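Local coordinates for protein bacteriophage virulence determinant (Salmonella enterica subsp. enterica serovar Typhimurium str. 14028S, PDB 6GGR) that probably acts as a zinc-dependent protease of the PipA family, a phage-encoded virulence effector that cleaves NF-kappaB transcription factors of the host cell, at residues 175-180 / 186-191; 86-91 / 170-175. All coordinates share one frame; numbering follows the deposited sequence.

Interaction 1 of 2, residues 175-180 / 186-191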
ATOM      1  N   LEU B 175     -12.783  10.107  -2.022  1.00 52.22           N
ATOM      2  CA  LEU B 175     -12.998   9.508  -0.714  1.00 58.26           C
ATOM      3  C   LEU B 175     -11.852   8.566  -0.359  1.00 56.38           C
ATOM      4  O   LEU B 175     -11.149   8.044  -1.227  1.00 43.78           O
ATOM      5  CB  LEU B 175     -14.326   8.749  -0.679  1.00 66.41           C
ATOM      6  CG  LEU B 175     -15.578   9.549  -1.052  1.00 64.76           C
ATOM      7  CD1 LEU B 175     -16.824   8.692  -0.884  1.00 75.45           C
ATOM      8  CD2 LEU B 175     -15.694  10.826  -0.228  1.00 59.30           C
ATOM      9  N   GLN B 176     -11.727   8.292   0.927  1.00 56.45           N
ATOM     10  CA  GLN B 176     -10.695   7.419   1.461  1.00 60.04           C
ATOM     11  C   GLN B 176     -11.267   6.098   1.916  1.00 59.23           C
ATOM     12  O   GLN B 176     -12.436   5.921   2.070  1.00 52.30           O
ATOM     13  CB  GLN B 176      -9.898   8.066   2.634  1.00 63.47           C
ATOM     14  CG  GLN B 176      -9.267   9.428   2.351  1.00 71.33           C
ATOM     15  CD  GLN B 176      -8.361   9.924   3.532  1.00 78.86           C
ATOM     16  OE1 GLN B 176      -8.817   9.969   4.669  1.00 84.28           O
ATOM     17  NE2 GLN B 176      -7.095  10.236   3.275  1.00 78.32           N
ATOM     18  N   ASP B 177     -10.387   5.156   2.126  1.00 48.60           N
ATOM     19  CA  ASP B 177     -10.836   3.859   2.613  1.00 53.93           C
ATOM     20  C   ASP B 177     -11.193   3.907   4.092  1.00 57.75           C
ATOM     21  O   ASP B 177     -12.018   3.107   4.551  1.00 58.74           O
ATOM     22  CB  ASP B 177      -9.753   2.807   2.361  1.00 72.03           C
ATOM     23  CG  ASP B 177      -9.579   2.491   0.889  1.00 62.40           C
ATOM     24  OD1 ASP B 177     -10.532   1.961   0.282  1.00 58.19           O
ATOM     25  OD2 ASP B 177      -8.497   2.780   0.337  1.00 53.27           O
ATOM     26  N   LYS B 178     -10.603   4.839   4.839  1.00 50.49           N
ATOM     27  CA  LYS B 178     -10.837   4.956   6.276  1.00 58.28           C
ATOM     28  C   LYS B 178     -12.256   5.449   6.528  1.00 57.45           C
ATOM     29  O   LYS B 178     -12.570   6.615   6.267  1.00 60.42           O
ATOM     30  CB  LYS B 178      -9.826   5.919   6.896  1.00 69.63           C
ATOM     31  CG  LYS B 178      -8.383   5.460   6.818  1.00 79.29           C
ATOM     32  CD  LYS B 178      -8.091   4.376   7.838  1.00 89.46           C
ATOM     33  CE  LYS B 178      -6.782   3.668   7.532  1.00 93.95           C
ATOM     34  NZ  LYS B 178      -6.466   2.617   8.538  1.00 95.74           N
ATOM     35  N   GLU B 179     -13.115   4.573   7.039  1.00 61.96           N
ATOM     36  CA  GLU B 179     -14.434   4.964   7.518  1.00 68.79           C
ATOM     37  C   GLU B 179     -14.609   4.435   8.932  1.00 72.08           C
ATOM     38  O   GLU B 179     -14.612   3.219   9.151  1.00 72.17           O
ATOM     39  CB  GLU B 179     -15.553   4.450   6.611  1.00 62.80           C
ATOM     40  CG  GLU B 179     -16.930   4.876   7.095  1.00 77.32           C
ATOM     41  CD  GLU B 179     -18.060   4.384   6.216  1.00 84.24           C
ATOM     42  OE1 GLU B 179     -17.799   3.628   5.254  1.00 76.26           O
ATOM     43  OE2 GLU B 179     -19.221   4.754   6.496  1.00 81.06           O
ATOM     44  N   ASP B 180     -14.729   5.352   9.886  1.00 82.70           N
ATOM     45  CA  ASP B 180     -15.152   5.022  11.240  1.00 90.69           C
ATOM     46  C   ASP B 180     -16.337   4.060  11.239  1.00 89.32           C
ATOM     47  O   ASP B 180     -17.378   4.331  10.632  1.00 88.06           O
ATOM     48  CB  ASP B 180     -15.521   6.311  11.975  1.00103.39           C
ATOM     49  CG  ASP B 180     -14.310   7.151  12.296  1.00113.60           C
ATOM     50  OD1 ASP B 180     -13.181   6.624  12.214  1.00116.27           O
ATOM     51  OD2 ASP B 180     -14.494   8.333  12.656  1.00117.19           O
ATOM     52  N   PRO B 186     -15.987   3.411   1.786  1.00 49.04           N
ATOM     53  CA  PRO B 186     -16.786   3.675   0.577  1.00 54.87           C
ATOM     54  C   PRO B 186     -16.160   3.158  -0.710  1.00 52.12           C
ATOM     55  O   PRO B 186     -16.893   2.763  -1.625  1.00 41.00           O
ATOM     56  CB  PRO B 186     -16.897   5.205   0.566  1.00 60.10           C
ATOM     57  CG  PRO B 186     -15.680   5.671   1.288  1.00 45.92           C
ATOM     58  CD  PRO B 186     -15.409   4.642   2.350  1.00 46.37           C
ATOM     59  N   VAL B 187     -14.831   3.164  -0.822  1.00 42.25           N
ATOM     60  CA  VAL B 187     -14.194   2.783  -2.080  1.00 43.38           C
ATOM     61  C   VAL B 187     -14.306   1.283  -2.308  1.00 38.49           C
ATOM     62  O   VAL B 187     -14.554   0.829  -3.432  1.00 34.68           O
ATOM     63  CB  VAL B 187     -12.730   3.258  -2.089  1.00 39.10           C
ATOM     64  CG1 VAL B 187     -11.990   2.742  -3.324  1.00 34.87           C
ATOM     65  CG2 VAL B 187     -12.692   4.772  -2.047  1.00 47.35           C
ATOM     66  N   VAL B 188     -14.107   0.489  -1.255  1.00 35.75           N
ATOM     67  CA  VAL B 188     -14.269  -0.956  -1.375  1.00 40.42           C
ATOM     68  C   VAL B 188     -15.698  -1.290  -1.784  1.00 40.30           C
ATOM     69  O   VAL B 188     -15.932  -2.080  -2.705  1.00 35.84           O
ATOM     70  CB  VAL B 188     -13.876  -1.648  -0.058  1.00 37.83           C
ATOM     71  CG1 VAL B 188     -14.269  -3.125  -0.080  1.00 37.57           C
ATOM     72  CG2 VAL B 188     -12.372  -1.502   0.192  1.00 40.59           C
ATOM     73  N   GLU B 189     -16.679  -0.688  -1.111  1.00 38.72           N
ATOM     74  CA  GLU B 189     -18.069  -1.025  -1.399  1.00 35.45           C
ATOM     75  C   GLU B 189     -18.427  -0.660  -2.834  1.00 33.49           C
ATOM     76  O   GLU B 189     -19.020  -1.466  -3.559  1.00 38.62           O
ATOM     77  CB  GLU B 189     -19.001  -0.337  -0.399  1.00 37.78           C
ATOM     78  CG  GLU B 189     -18.806  -0.834   1.031  1.00 41.88           C
ATOM     79  CD  GLU B 189     -20.077  -0.811   1.857  1.00 62.95           C
ATOM     80  OE1 GLU B 189     -21.090  -0.253   1.388  1.00 61.55           O
ATOM     81  OE2 GLU B 189     -20.058  -1.356   2.983  1.00 59.25           O
ATOM     82  N   TYR B 190     -18.059   0.549  -3.266  1.00 38.05           N
ATOM     83  CA  TYR B 190     -18.229   0.927  -4.668  1.00 32.91           C
ATOM     84  C   TYR B 190     -17.562  -0.084  -5.589  1.00 31.71           C
ATOM     85  O   TYR B 190     -18.163  -0.548  -6.565  1.00 31.71           O
ATOM     86  CB  TYR B 190     -17.641   2.320  -4.915  1.00 36.13           C
ATOM     87  CG  TYR B 190     -18.587   3.480  -4.706  1.00 35.20           C
ATOM     88  CD1 TYR B 190     -19.887   3.451  -5.199  1.00 39.86           C
ATOM     89  CD2 TYR B 190     -18.171   4.620  -4.032  1.00 37.74           C
ATOM     90  CE1 TYR B 190     -20.746   4.521  -5.016  1.00 38.83           C
ATOM     91  CE2 TYR B 190     -19.023   5.693  -3.840  1.00 44.33           C
ATOM     92  CZ  TYR B 190     -20.307   5.638  -4.335  1.00 42.06           C
ATOM     93  OH  TYR B 190     -21.153   6.707  -4.147  1.00 43.50           O
ATOM     94  N   THR B 191     -16.305  -0.428  -5.298  1.00 34.78           N
ATOM     95  CA  THR B 191     -15.577  -1.356  -6.153  1.00 29.29           C
ATOM     96  C   THR B 191     -16.274  -2.710  -6.206  1.00 26.51           C
ATOM     97  O   THR B 191     -16.426  -3.293  -7.286  1.00 29.35           O
ATOM     98  CB  THR B 191     -14.132  -1.495  -5.661  1.00 32.68           C
ATOM     99  OG1 THR B 191     -13.498  -0.208  -5.683  1.00 29.56           O
ATOM    100  CG2 THR B 191     -13.337  -2.442  -6.543  1.00 25.30           C
TER
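Asp177 OD2 is gripped by two histidines, His170 NE2 and, more weakly, His166 NE2, while the other oxygen, OD1, leans on the helix start at 186-191, 3.5 Å from Val187 CB. Asp177, His166 and His170 are the zinc ligands of this protein, but this chain carries no zinc, and the carboxylate meets the imidazoles directly. With CG anti to the carbonyl carbon (chi1 -69°), Asp177 swings OD1 across Val187 and toward Val188 CG2. Two branched, apolar side chains thus line one side of the acid. Pro186 suits the first turn of the helix, where a missing N-H costs no helical bond; its CD lies 3.2 Å from Gln176 O, and its CB meets Leu175 CD1 at 3.8 Å. Further along, Val187 O accepts Thr191 N and Thr191 OG1 from opposite faces of its plane, the hydroxyl at 2.7 Å. Glu179 runs out extended past the proline ring, and its carboxylate takes bonds from Ser23 OG and Gln24 N. The loop therefore folds back on the start of helix 186-197, with helix 24-30 packing on Pro186 and helix 160-173 lying against Val187.

Interaction 2 of 2, residues 86-91 / 170-175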
ATOM      1  N   GLY B  86     -24.011   0.602 -14.119  1.00 38.02           N
ATOM      2  CA  GLY B  86     -24.693   1.858 -13.872  1.00 39.61           C
ATOM      3  C   GLY B  86     -24.164   2.589 -12.656  1.00 47.60           C
ATOM      4  O   GLY B  86     -24.189   3.822 -12.608  1.00 34.54           O
ATOM      5  N   THR B  87     -23.689   1.848 -11.653  1.00 45.01           N
ATOM      6  CA  THR B  87     -23.062   2.490 -10.503  1.00 40.58           C
ATOM      7  C   THR B  87     -21.822   3.264 -10.927  1.00 35.80           C
ATOM      8  O   THR B  87     -21.614   4.404 -10.495  1.00 43.37           O
ATOM      9  CB  THR B  87     -22.714   1.444  -9.442  1.00 44.83           C
ATOM     10  OG1 THR B  87     -23.924   0.884  -8.913  1.00 39.95           O
ATOM     11  CG2 THR B  87     -21.898   2.056  -8.297  1.00 45.83           C
ATOM     12  N   PHE B  88     -20.991   2.667 -11.785  1.00 40.08           N
ATOM     13  CA  PHE B  88     -19.792   3.354 -12.255  1.00 35.09           C
ATOM     14  C   PHE B  88     -20.146   4.543 -13.140  1.00 48.68           C
ATOM     15  O   PHE B  88     -19.459   5.571 -13.107  1.00 43.80           O
ATOM     16  CB  PHE B  88     -18.889   2.382 -13.009  1.00 29.71           C
ATOM     17  CG  PHE B  88     -17.672   3.030 -13.596  1.00 37.86           C
ATOM     18  CD1 PHE B  88     -16.508   3.147 -12.857  1.00 42.27           C
ATOM     19  CD2 PHE B  88     -17.692   3.526 -14.885  1.00 39.08           C
ATOM     20  CE1 PHE B  88     -15.390   3.747 -13.396  1.00 41.01           C
ATOM     21  CE2 PHE B  88     -16.576   4.129 -15.427  1.00 38.86           C
ATOM     22  CZ  PHE B  88     -15.425   4.238 -14.684  1.00 44.95           C
ATOM     23  N   ARG B  89     -21.200   4.416 -13.950  1.00 50.96           N
ATOM     24  CA  ARG B  89     -21.640   5.547 -14.759  1.00 36.14           C
ATOM     25  C   ARG B  89     -21.981   6.749 -13.886  1.00 39.03           C
ATOM     26  O   ARG B  89     -21.755   7.894 -14.293  1.00 41.46           O
ATOM     27  CB  ARG B  89     -22.842   5.150 -15.626  1.00 38.10           C
ATOM     28  CG  ARG B  89     -22.495   4.211 -16.785  1.00 33.99           C
ATOM     29  CD  ARG B  89     -23.608   4.139 -17.840  1.00 43.10           C
ATOM     30  NE  ARG B  89     -24.807   3.441 -17.372  1.00 33.79           N
ATOM     31  CZ  ARG B  89     -24.969   2.119 -17.394  1.00 34.63           C
ATOM     32  NH1 ARG B  89     -24.004   1.329 -17.852  1.00 30.63           N
ATOM     33  NH2 ARG B  89     -26.099   1.584 -16.949  1.00 41.65           N
ATOM     34  N   ARG B  90     -22.509   6.512 -12.683  1.00 38.93           N
ATOM     35  CA  ARG B  90     -22.842   7.613 -11.782  1.00 44.35           C
ATOM     36  C   ARG B  90     -21.587   8.331 -11.303  1.00 43.10           C
ATOM     37  O   ARG B  90     -21.495   9.563 -11.369  1.00 45.82           O
ATOM     38  CB  ARG B  90     -23.645   7.093 -10.589  1.00 47.66           C
ATOM     39  CG  ARG B  90     -25.030   6.579 -10.946  1.00 46.30           C
ATOM     40  CD  ARG B  90     -25.930   6.453  -9.722  1.00 46.15           C
ATOM     41  NE  ARG B  90     -25.546   5.347  -8.842  1.00 48.19           N
ATOM     42  CZ  ARG B  90     -24.799   5.463  -7.747  1.00 43.02           C
ATOM     43  NH1 ARG B  90     -24.329   6.643  -7.365  1.00 48.15           N
ATOM     44  NH2 ARG B  90     -24.518   4.388  -7.020  1.00 45.70           N
ATOM     45  N   LEU B  91     -20.609   7.576 -10.803  1.00 42.29           N
ATOM     46  CA  LEU B  91     -19.369   8.190 -10.343  1.00 42.65           C
ATOM     47  C   LEU B  91     -18.677   8.927 -11.483  1.00 43.89           C
ATOM     48  O   LEU B  91     -18.283  10.089 -11.337  1.00 46.45           O
ATOM     49  CB  LEU B  91     -18.458   7.119  -9.740  1.00 40.42           C
ATOM     50  CG  LEU B  91     -19.104   6.266  -8.641  1.00 46.04           C
ATOM     51  CD1 LEU B  91     -18.110   5.264  -8.091  1.00 44.95           C
ATOM     52  CD2 LEU B  91     -19.662   7.134  -7.523  1.00 58.18           C
ATOM     53  N   HIS B 170     -11.265   6.016  -6.142  1.00 34.34           N
ATOM     54  CA  HIS B 170     -10.676   7.062  -5.315  1.00 36.53           C
ATOM     55  C   HIS B 170     -10.694   8.397  -6.047  1.00 37.84           C
ATOM     56  O   HIS B 170     -11.072   9.428  -5.482  1.00 44.49           O
ATOM     57  CB  HIS B 170      -9.239   6.696  -4.934  1.00 40.16           C
ATOM     58  CG  HIS B 170      -9.123   5.837  -3.711  1.00 44.64           C
ATOM     59  ND1 HIS B 170      -9.514   6.263  -2.459  1.00 48.30           N
ATOM     60  CD2 HIS B 170      -8.629   4.586  -3.544  1.00 40.91           C
ATOM     61  CE1 HIS B 170      -9.282   5.307  -1.578  1.00 47.27           C
ATOM     62  NE2 HIS B 170      -8.746   4.279  -2.210  1.00 41.78           N
ATOM     63  N   ALA B 171     -10.297   8.386  -7.322  1.00 47.46           N
ATOM     64  CA  ALA B 171     -10.127   9.621  -8.078  1.00 47.86           C
ATOM     65  C   ALA B 171     -11.452  10.247  -8.493  1.00 45.14           C
ATOM     66  O   ALA B 171     -11.514  11.464  -8.698  1.00 45.94           O
ATOM     67  CB  ALA B 171      -9.271   9.353  -9.313  1.00 46.98           C
ATOM     68  N   LEU B 172     -12.516   9.453  -8.621  1.00 45.06           N
ATOM     69  CA  LEU B 172     -13.812   9.989  -9.022  1.00 39.52           C
ATOM     70  C   LEU B 172     -14.663  10.437  -7.842  1.00 39.96           C
ATOM     71  O   LEU B 172     -15.581  11.244  -8.031  1.00 45.17           O
ATOM     72  CB  LEU B 172     -14.589   8.948  -9.834  1.00 35.80           C
ATOM     73  CG  LEU B 172     -13.886   8.420 -11.086  1.00 38.60           C
ATOM     74  CD1 LEU B 172     -14.655   7.240 -11.658  1.00 36.19           C
ATOM     75  CD2 LEU B 172     -13.732   9.525 -12.124  1.00 43.85           C
ATOM     76  N   THR B 173     -14.375   9.949  -6.632  1.00 55.29           N
ATOM     77  CA  THR B 173     -15.139  10.313  -5.446  1.00 57.16           C
ATOM     78  C   THR B 173     -14.350  11.130  -4.433  1.00 65.37           C
ATOM     79  O   THR B 173     -14.962  11.725  -3.542  1.00 55.25           O
ATOM     80  CB  THR B 173     -15.668   9.056  -4.740  1.00 46.56           C
ATOM     81  OG1 THR B 173     -14.569   8.277  -4.251  1.00 52.29           O
ATOM     82  CG2 THR B 173     -16.499   8.215  -5.686  1.00 47.91           C
ATOM     83  N   HIS B 174     -13.022  11.171  -4.544  1.00 84.53           N
ATOM     84  CA  HIS B 174     -12.156  11.867  -3.594  1.00 69.33           C
ATOM     85  C   HIS B 174     -12.329  11.347  -2.173  1.00 64.55           C
ATOM     86  O   HIS B 174     -12.044  12.063  -1.210  1.00 72.96           O
ATOM     87  CB  HIS B 174     -12.392  13.383  -3.622  1.00 61.62           C
ATOM     88  CG  HIS B 174     -12.135  14.011  -4.957  1.00 63.67           C
ATOM     89  ND1 HIS B 174     -10.902  13.976  -5.571  1.00 62.96           N
ATOM     90  CD2 HIS B 174     -12.956  14.680  -5.800  1.00 65.69           C
ATOM     91  CE1 HIS B 174     -10.973  14.598  -6.735  1.00 61.29           C
ATOM     92  NE2 HIS B 174     -12.209  15.035  -6.897  1.00 65.41           N
ATOM     93  N   LEU B 175     -12.783  10.107  -2.022  1.00 52.22           N
ATOM     94  CA  LEU B 175     -12.998   9.508  -0.714  1.00 58.26           C
ATOM     95  C   LEU B 175     -11.852   8.566  -0.359  1.00 56.38           C
ATOM     96  O   LEU B 175     -11.149   8.044  -1.227  1.00 43.78           O
ATOM     97  CB  LEU B 175     -14.326   8.749  -0.679  1.00 66.41           C
ATOM     98  CG  LEU B 175     -15.578   9.549  -1.052  1.00 64.76           C
ATOM     99  CD1 LEU B 175     -16.824   8.692  -0.884  1.00 75.45           C
ATOM    100  CD2 LEU B 175     -15.694  10.826  -0.228  1.00 59.30           C
TER
HETATM  101  O   HOH W   1     -18.198  10.652  -8.415  1.00 41.57           O
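Leu91 and Thr173 make the tighter half of this helix-helix contact, Leu91 CD2 lying 3.8 Å from Thr173 CG2. It joins helix 86-100 to the C-terminal end of helix 160-173, which carries His166 and His170, spaced as in the zinc-binding helix of zincins and consistent with a zincin-like fold. Both methyls of Leu91 reach toward that one methyl, and a branched threonine suits the place because it serves two surfaces. Its OG1, lying between the backbone N and the carbonyl carbon (chi1 65°), bonds back to Val169 O within the helix and takes a weak bond from Leu175 N, while CG2 is turned to the leucine.

Between these two segments the Leu172 side is looser. CD1 of Leu172 comes no nearer than 4.0 Å to Phe88 CE1, the two side chains crossing at about a right angle, and 4.3 Å to Leu91 CB, but Leu172 packs further on Met92, Ala95 and Leu100 of helix 86-100. Phe88 is directed there with CG anti to the backbone N (chi1 177°), and its side chain also packs on Leu78, Ala81 and Tyr82 of helix 64-84. Although the backbones come closest at Leu91 and Leu172, their carbonyls cannot bond to each other; a water donates to both, at 3.0 Å to Leu91 O and 2.7 Å to Leu172 O, tying the two backbones together.

Beyond Thr173, His174 takes positive phi and ends the helix. The turn brings the chain back to the His170 ring, whose ND1 donates to Leu175 O at 2.7 Å, the oxygen lying close to the imidazole plane.

Overall arrangement
Each interaction supplies a zinc ligand, Asp177 in interaction 1 and His170 in interaction 2, but interaction 2 is buried core whereas interaction 1 is partly buried, an acidic side chain of another protein accepting a bond from Asp177 N. The two run in series and share Leu175, at the point where the chain leaves helix 160-173 for the loop. Interaction 2 is a sparse aliphatic and aromatic seam with one bridging water; interaction 1 combines apolar packing with carboxylates whose polar partners lie beyond its own segments. They also meet: Tyr190 CZ packs 3.6 Å from Leu91 CD2, and Val187 CG2 lies 3.5 Å from His170 CE1, so helix 186-197 touches both partners of interaction 2.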